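Local coordinates for protein LbaCas13a H328A (C2c2) (Lachnospiraceae bacterium NK4A179, PDB 5WLH) that binds a CRISPR precursor RNA as its guide and, as an RNA-targeting Cas13a nuclease, probably cleaves RNA through its HEPN domains, at residues G1120-I1123 with N1124-Y1127; Y1127-E1130 with R1131-N1135. All blocks are in the same frame, centred on the assembly; numbering follows the deposited sequence.

Both contacts lie on the long helix 1106-1145, and the chain runs straight from one into the other: contact 1 ends at Tyr1127, where contact 2 begins. Their centres are about 11 Å apart. Contact 1 presents Leu1122, Ile1123 and Ile1126 to helix 1239-1250, while Trp1125 and Gln1121 meet helix 1284-1294. Contact 2 is more polar and reaches the backbone of the bound RNA through Arg1131. Tyr1127 and Glu1130 both meet Arg1246, which falls in a sequence of the RxxxxH type that marks HEPN nucleases. The helix thus joins hydrophobic packing, a probable nuclease region and a guide-RNA contact in one continuous element.

Contact 1 (G1120-I1123 with N1124-Y1127); sequences GQLI and NWIY
Gln1121 lies across one face of the Trp1125 indole, an i to i+4 pairing one turn apart on helix 1106-1145. The aliphatic part makes a CH-pi contact: CG of Gln1121 sits 3.8 Å from the centroid of the Trp1125 six-membered ring, almost on the ring normal. With CG anti to the backbone N (chi1 177°) and a bend at chi2, the chain folds back so that its amide also covers the indole, and NE2 of Gln1121 hovers 3.0 Å above the Trp1125 ring plane, towards the rim. The amide plane is turned 51° from that of the ring.

Apolar contacts fill the edges. Leu1122 CD2 meets the rim of the indole at Trp1125 CE3, 3.8 Å away, and Ile1123 CG2 lies in the plane of the Tyr1127 ring at its CE2 edge. Tyr1266 of helix 1262-1273 meets the Trp1125 ring with the planes at about 65°, Phe1274 meets it edge-to-face, and Val1284 and Ile1287 of helix 1284-1294 touch it. Shrinking Trp1125 to an alanine would probably strip Gln1121 CG and NE2 of the ring they lie on and open a gap beside Leu1122 CD2.

Ordinary helical hydrogen bonds run beneath, from Asn1124 N to Gly1120 O through Tyr1127 N to Ile1123 O. A water links the two side-chain amides, accepting from Gln1121 NE2 at 2.9 Å and donating to Asn1124 OD1 at 2.8 Å.

Contact 2 (Y1127-E1130 with R1131-N1135); sequences YLRE and RDLMN. With nucleotides of chain B.
Phosphate oxygen OP1 of A28 of chain B is gripped by two nitrogens of Arg1131, whose guanidinium also packs against Leu1128 one turn earlier. Arg1131 NH1 gives OP1 of A28 a hydrogen bond of 2.9 Å and Arg1131 NH2 one of 2.8 Å; both are bent, as expected when one oxygen sits at the edge of the guanidinium between two donors.

Another edge is taken by Asp1132. Arg1131 meets it side-on, NE to Asp1132 OD1 at 2.9 Å and NH2 to Asp1132 OD2 at 3.0 Å. The first approaches from above the carboxylate plane, the second on the syn side close to it. Asp1132 OD2 also bonds the hydroxyl of Tyr1276, a second-shell partner that helps fix the carboxylate. The arginine chain starts out extended and bends at chi3 (74°), which brings its head round to the carboxylate and the RNA. Leu1128 runs alongside, its CD1 over one guanidinium face, 3.5 Å from Arg1131 NH2.

The backbone keeps its helical bonds, the shortest 2.7 Å from Leu1133 N to Arg1129 O. Beyond the segments, Arg1129 pairs with Glu1234, and Glu1130 with Arg1246 and Asn604.

Glu496 adds a salt bridge at Arg1131 NH1, and Arg500 lies close by, so two arginines gather at these anions, which probably balance the charge and fix the guanidinium's rotation. The grip falls on a phosphate oxygen, consistent with RNA recognition independent of the base.

Contact 1 (G1120-I1123 with N1124-Y1127)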
ATOM      1  N   GLY A1120      -5.238  -6.208  -9.359  1.00 19.47           N
ATOM      2  CA  GLY A1120      -5.163  -6.584  -7.956  1.00 17.26           C
ATOM      3  C   GLY A1120      -5.272  -5.387  -7.034  1.00 18.69           C
ATOM      4  O   GLY A1120      -5.902  -5.463  -5.986  1.00 18.32           O
ATOM      5  N   GLN A1121      -4.676  -4.254  -7.416  1.00 14.87           N
ATOM      6  CA  GLN A1121      -4.814  -3.084  -6.560  1.00 15.78           C
ATOM      7  C   GLN A1121      -6.256  -2.592  -6.548  1.00 16.74           C
ATOM      8  O   GLN A1121      -6.765  -2.147  -5.518  1.00 16.51           O
ATOM      9  CB  GLN A1121      -3.864  -1.973  -7.032  1.00 15.84           C
ATOM     10  CG  GLN A1121      -3.991  -0.668  -6.230  1.00 16.20           C
ATOM     11  CD  GLN A1121      -3.648  -0.856  -4.761  1.00 19.87           C
ATOM     12  OE1 GLN A1121      -2.515  -1.211  -4.415  1.00 20.37           O
ATOM     13  NE2 GLN A1121      -4.630  -0.620  -3.885  1.00 19.22           N
ATOM     14  N   LEU A1122      -6.927  -2.657  -7.697  1.00 16.41           N
ATOM     15  CA  LEU A1122      -8.339  -2.298  -7.739  1.00 17.50           C
ATOM     16  C   LEU A1122      -9.158  -3.181  -6.807  1.00 20.18           C
ATOM     17  O   LEU A1122     -10.000  -2.688  -6.063  1.00 19.12           O
ATOM     18  CB  LEU A1122      -8.863  -2.404  -9.164  1.00 17.79           C
ATOM     19  CG  LEU A1122      -8.320  -1.303 -10.091  1.00 16.95           C
ATOM     20  CD1 LEU A1122      -8.662  -1.622 -11.531  1.00 20.81           C
ATOM     21  CD2 LEU A1122      -8.830   0.103  -9.701  1.00 19.16           C
ATOM     22  N   ILE A1123      -8.904  -4.484  -6.817  1.00 19.45           N
ATOM     23  CA  ILE A1123      -9.648  -5.374  -5.932  1.00 17.43           C
ATOM     24  C   ILE A1123      -9.282  -5.117  -4.475  1.00 17.41           C
ATOM     25  O   ILE A1123     -10.142  -5.152  -3.591  1.00 17.00           O
ATOM     26  CB  ILE A1123      -9.414  -6.835  -6.335  1.00 16.06           C
ATOM     27  CG1 ILE A1123      -9.990  -7.070  -7.746  1.00 18.39           C
ATOM     28  CG2 ILE A1123     -10.204  -7.764  -5.378  1.00 15.03           C
ATOM     29  CD1 ILE A1123      -9.558  -8.392  -8.376  1.00 19.58           C
ATOM     30  N   ASN A1124      -8.005  -4.853  -4.204  1.00 18.70           N
ATOM     31  CA  ASN A1124      -7.598  -4.447  -2.861  1.00 19.20           C
ATOM     32  C   ASN A1124      -8.432  -3.256  -2.385  1.00 18.69           C
ATOM     33  O   ASN A1124      -8.989  -3.268  -1.283  1.00 17.94           O
ATOM     34  CB  ASN A1124      -6.099  -4.130  -2.883  1.00 16.57           C
ATOM     35  CG  ASN A1124      -5.536  -3.763  -1.521  1.00 18.67           C
ATOM     36  OD1 ASN A1124      -5.978  -2.811  -0.889  1.00 20.40           O
ATOM     37  ND2 ASN A1124      -4.493  -4.483  -1.098  1.00 21.50           N
ATOM     38  N   TRP A1125      -8.553  -2.225  -3.227  1.00 16.73           N
ATOM     39  CA  TRP A1125      -9.354  -1.058  -2.868  1.00 18.00           C
ATOM     40  C   TRP A1125     -10.813  -1.431  -2.630  1.00 16.60           C
ATOM     41  O   TRP A1125     -11.473  -0.854  -1.758  1.00 16.73           O
ATOM     42  CB  TRP A1125      -9.263  -0.017  -3.978  1.00 14.77           C
ATOM     43  CG  TRP A1125      -8.017   0.795  -3.900  1.00 15.16           C
ATOM     44  CD1 TRP A1125      -7.283   1.088  -2.776  1.00 16.99           C
ATOM     45  CD2 TRP A1125      -7.357   1.438  -4.998  1.00 17.47           C
ATOM     46  NE1 TRP A1125      -6.202   1.901  -3.119  1.00 19.11           N
ATOM     47  CE2 TRP A1125      -6.236   2.123  -4.475  1.00 18.32           C
ATOM     48  CE3 TRP A1125      -7.611   1.498  -6.371  1.00 18.22           C
ATOM     49  CZ2 TRP A1125      -5.361   2.861  -5.286  1.00 17.72           C
ATOM     50  CZ3 TRP A1125      -6.769   2.239  -7.168  1.00 20.10           C
ATOM     51  CH2 TRP A1125      -5.644   2.906  -6.624  1.00 17.37           C
ATOM     52  N   ILE A1126     -11.347  -2.370  -3.416  1.00 18.31           N
ATOM     53  CA  ILE A1126     -12.724  -2.809  -3.162  1.00 20.76           C
ATOM     54  C   ILE A1126     -12.867  -3.273  -1.723  1.00 18.10           C
ATOM     55  O   ILE A1126     -13.821  -2.913  -1.022  1.00 17.17           O
ATOM     56  CB  ILE A1126     -13.141  -3.924  -4.134  1.00 20.30           C
ATOM     57  CG1 ILE A1126     -13.414  -3.334  -5.512  1.00 18.26           C
ATOM     58  CG2 ILE A1126     -14.384  -4.674  -3.563  1.00 21.14           C
ATOM     59  CD1 ILE A1126     -13.504  -4.372  -6.618  1.00 23.86           C
ATOM     60  N   TYR A1127     -11.928  -4.104  -1.269  1.00 15.66           N
ATOM     61  CA  TYR A1127     -12.047  -4.671   0.071  1.00 16.59           C
ATOM     62  C   TYR A1127     -11.650  -3.676   1.142  1.00 16.72           C
ATOM     63  O   TYR A1127     -12.123  -3.791   2.277  1.00 17.48           O
ATOM     64  CB  TYR A1127     -11.258  -5.987   0.135  1.00 15.21           C
ATOM     65  CG  TYR A1127     -12.098  -7.047  -0.547  1.00 16.32           C
ATOM     66  CD1 TYR A1127     -13.120  -7.698   0.148  1.00 23.78           C
ATOM     67  CD2 TYR A1127     -11.949  -7.317  -1.905  1.00 19.29           C
ATOM     68  CE1 TYR A1127     -13.937  -8.624  -0.481  1.00 26.23           C
ATOM     69  CE2 TYR A1127     -12.755  -8.260  -2.539  1.00 21.75           C
ATOM     70  CZ  TYR A1127     -13.744  -8.907  -1.831  1.00 28.16           C
ATOM     71  OH  TYR A1127     -14.551  -9.829  -2.467  1.00 27.89           O
TER
HETATM   72  O   HOH W   1      -4.487  -0.490  -0.961  1.00 22.67           O

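Contact 2 (Y1127-E1130 with R1131-N1135)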
ATOM      1  N   TYR A1127     -11.928  -4.104  -1.269  1.00 15.66           N
ATOM      2  CA  TYR A1127     -12.047  -4.671   0.071  1.00 16.59           C
ATOM      3  C   TYR A1127     -11.650  -3.676   1.142  1.00 16.72           C
ATOM      4  O   TYR A1127     -12.123  -3.791   2.277  1.00 17.48           O
ATOM      5  CB  TYR A1127     -11.258  -5.987   0.135  1.00 15.21           C
ATOM      6  CG  TYR A1127     -12.098  -7.047  -0.547  1.00 16.32           C
ATOM      7  CD1 TYR A1127     -13.120  -7.698   0.148  1.00 23.78           C
ATOM      8  CD2 TYR A1127     -11.949  -7.317  -1.905  1.00 19.29           C
ATOM      9  CE1 TYR A1127     -13.937  -8.624  -0.481  1.00 26.23           C
ATOM     10  CE2 TYR A1127     -12.755  -8.260  -2.539  1.00 21.75           C
ATOM     11  CZ  TYR A1127     -13.744  -8.907  -1.831  1.00 28.16           C
ATOM     12  OH  TYR A1127     -14.551  -9.829  -2.467  1.00 27.89           O
ATOM     13  N   LEU A1128     -10.850  -2.666   0.789  1.00 17.09           N
ATOM     14  CA  LEU A1128     -10.686  -1.519   1.672  1.00 15.77           C
ATOM     15  C   LEU A1128     -12.021  -0.818   1.877  1.00 17.12           C
ATOM     16  O   LEU A1128     -12.434  -0.566   3.011  1.00 17.00           O
ATOM     17  CB  LEU A1128      -9.658  -0.546   1.086  1.00 17.16           C
ATOM     18  CG  LEU A1128      -9.023   0.463   2.046  1.00 20.97           C
ATOM     19  CD1 LEU A1128      -8.170  -0.282   3.094  1.00 18.70           C
ATOM     20  CD2 LEU A1128      -8.149   1.455   1.242  1.00 19.15           C
ATOM     21  N   ARG A1129     -12.706  -0.492   0.777  1.00 16.63           N
ATOM     22  CA  ARG A1129     -13.985   0.208   0.897  1.00 16.84           C
ATOM     23  C   ARG A1129     -15.020  -0.645   1.614  1.00 15.64           C
ATOM     24  O   ARG A1129     -15.780  -0.138   2.453  1.00 18.44           O
ATOM     25  CB  ARG A1129     -14.499   0.609  -0.484  1.00 16.90           C
ATOM     26  CG  ARG A1129     -15.719   1.559  -0.407  1.00 19.55           C
ATOM     27  CD  ARG A1129     -16.203   1.945  -1.800  1.00 22.22           C
ATOM     28  NE  ARG A1129     -17.124   3.076  -1.759  1.00 24.16           N
ATOM     29  CZ  ARG A1129     -18.423   2.983  -1.497  1.00 25.32           C
ATOM     30  NH1 ARG A1129     -18.973   1.812  -1.215  1.00 23.43           N
ATOM     31  NH2 ARG A1129     -19.172   4.082  -1.490  1.00 25.87           N
ATOM     32  N   GLU A1130     -15.055  -1.948   1.316  1.00 17.03           N
ATOM     33  CA  GLU A1130     -16.097  -2.772   1.913  1.00 17.40           C
ATOM     34  C   GLU A1130     -15.908  -2.856   3.410  1.00 19.82           C
ATOM     35  O   GLU A1130     -16.885  -2.807   4.172  1.00 18.73           O
ATOM     36  CB  GLU A1130     -16.112  -4.171   1.307  1.00 23.22           C
ATOM     37  CG  GLU A1130     -17.344  -4.947   1.778  1.00 23.04           C
ATOM     38  CD  GLU A1130     -17.516  -6.247   1.045  1.00 28.52           C
ATOM     39  OE1 GLU A1130     -16.854  -7.228   1.429  1.00 33.02           O
ATOM     40  OE2 GLU A1130     -18.324  -6.276   0.099  1.00 33.02           O
ATOM     41  N   ARG A1131     -14.655  -2.986   3.847  1.00 14.11           N
ATOM     42  CA  ARG A1131     -14.370  -2.938   5.274  1.00 14.71           C
ATOM     43  C   ARG A1131     -14.866  -1.627   5.871  1.00 17.55           C
ATOM     44  O   ARG A1131     -15.472  -1.606   6.946  1.00 16.35           O
ATOM     45  CB  ARG A1131     -12.866  -3.087   5.526  1.00 16.18           C
ATOM     46  CG  ARG A1131     -12.467  -2.921   6.994  1.00 19.01           C
ATOM     47  CD  ARG A1131     -11.001  -2.626   7.126  1.00 18.48           C
ATOM     48  NE  ARG A1131     -10.729  -1.239   6.707  1.00 21.21           N
ATOM     49  CZ  ARG A1131      -9.509  -0.714   6.596  1.00 20.72           C
ATOM     50  NH1 ARG A1131      -8.439  -1.446   6.897  1.00 18.21           N
ATOM     51  NH2 ARG A1131      -9.366   0.559   6.222  1.00 16.77           N
ATOM     52  N   ASP A1132     -14.585  -0.512   5.204  1.00 17.54           N
ATOM     53  CA  ASP A1132     -14.904   0.761   5.823  1.00 18.49           C
ATOM     54  C   ASP A1132     -16.381   1.111   5.711  1.00 16.01           C
ATOM     55  O   ASP A1132     -16.889   1.836   6.566  1.00 17.06           O
ATOM     56  CB  ASP A1132     -14.014   1.846   5.231  1.00 18.07           C
ATOM     57  CG  ASP A1132     -12.583   1.700   5.708  1.00 19.17           C
ATOM     58  OD1 ASP A1132     -12.402   1.160   6.824  1.00 19.45           O
ATOM     59  OD2 ASP A1132     -11.673   2.086   4.977  1.00 18.73           O
ATOM     60  N   LEU A1133     -17.074   0.586   4.703  1.00 16.16           N
ATOM     61  CA  LEU A1133     -18.531   0.697   4.664  1.00 18.60           C
ATOM     62  C   LEU A1133     -19.138  -0.014   5.866  1.00 18.55           C
ATOM     63  O   LEU A1133     -19.952   0.558   6.588  1.00 18.32           O
ATOM     64  CB  LEU A1133     -19.077   0.115   3.354  1.00 17.54           C
ATOM     65  CG  LEU A1133     -20.602   0.070   3.220  1.00 17.89           C
ATOM     66  CD1 LEU A1133     -21.188   1.454   3.485  1.00 19.83           C
ATOM     67  CD2 LEU A1133     -20.971  -0.422   1.826  1.00 21.70           C
ATOM     68  N   MET A1134     -18.701  -1.248   6.129  1.00 16.74           N
ATOM     69  CA  MET A1134     -19.185  -1.947   7.314  1.00 16.99           C
ATOM     70  C   MET A1134     -18.853  -1.181   8.580  1.00 16.41           C
ATOM     71  O   MET A1134     -19.684  -1.075   9.491  1.00 19.17           O
ATOM     72  CB  MET A1134     -18.591  -3.350   7.391  1.00 17.85           C
ATOM     73  CG  MET A1134     -18.933  -3.999   8.717  1.00 22.03           C
ATOM     74  SD  MET A1134     -18.046  -5.538   8.858  1.00 27.85           S
ATOM     75  CE  MET A1134     -16.421  -4.945   9.359  1.00 24.55           C
ATOM     76  N   ASN A1135     -17.620  -0.660   8.674  1.00 17.60           N
ATOM     77  CA  ASN A1135     -17.234   0.094   9.861  1.00 16.02           C
ATOM     78  C   ASN A1135     -18.073   1.362  10.003  1.00 14.61           C
ATOM     79  O   ASN A1135     -18.438   1.744  11.118  1.00 18.66           O
ATOM     80  CB  ASN A1135     -15.755   0.466   9.797  1.00 19.02           C
ATOM     81  CG  ASN A1135     -14.843  -0.679  10.185  1.00 24.08           C
ATOM     82  OD1 ASN A1135     -15.287  -1.715  10.648  1.00 21.25           O
ATOM     83  ND2 ASN A1135     -13.556  -0.498   9.956  1.00 28.42           N
TER
ATOM     84  P     A B  28      -5.320   0.802   6.817  1.00 22.43           P
ATOM     85  OP1   A B  28      -6.769   0.876   7.098  1.00 30.57           O
ATOM     86  OP2   A B  28      -4.497  -0.312   7.331  1.00 27.04           O
ATOM     87  O5'   A B  28      -5.176   0.785   5.240  1.00 21.40           O
ATOM     88  C5'   A B  28      -3.901   0.872   4.649  1.00 21.79           C
ATOM     89  C4'   A B  28      -3.840   2.030   3.695  1.00 19.91           C
ATOM     90  O4'   A B  28      -3.741   3.291   4.414  1.00 18.47           O
ATOM     91  C3'   A B  28      -2.634   2.051   2.783  1.00 20.91           C
ATOM     92  O3'   A B  28      -2.740   1.144   1.714  1.00 21.27           O
ATOM     93  C2'   A B  28      -2.618   3.496   2.339  1.00 20.21           C
ATOM     94  O2'   A B  28      -3.677   3.703   1.422  1.00 21.99           O
ATOM     95  C1'   A B  28      -2.977   4.198   3.655  1.00 17.04           C
ATOM     96  N9    A B  28      -1.764   4.536   4.412  1.00 18.68           N
ATOM     97  C8    A B  28      -1.216   3.901   5.499  1.00 18.54           C
ATOM     98  N7    A B  28      -0.085   4.468   5.907  1.00 16.79           N
ATOM     99  C5    A B  28       0.092   5.535   5.031  1.00 18.56           C
ATOM    100  C6    A B  28       1.077   6.535   4.937  1.00 19.75           C
ATOM    101  N6    A B  28       2.126   6.639   5.777  1.00 21.20           N
ATOM    102  N1    A B  28       0.964   7.435   3.942  1.00 20.84           N
ATOM    103  C2    A B  28      -0.093   7.346   3.119  1.00 20.82           C
ATOM    104  N3    A B  28      -1.091   6.468   3.112  1.00 18.74           N
ATOM    105  C4    A B  28      -0.933   5.573   4.109  1.00 17.98           C
TER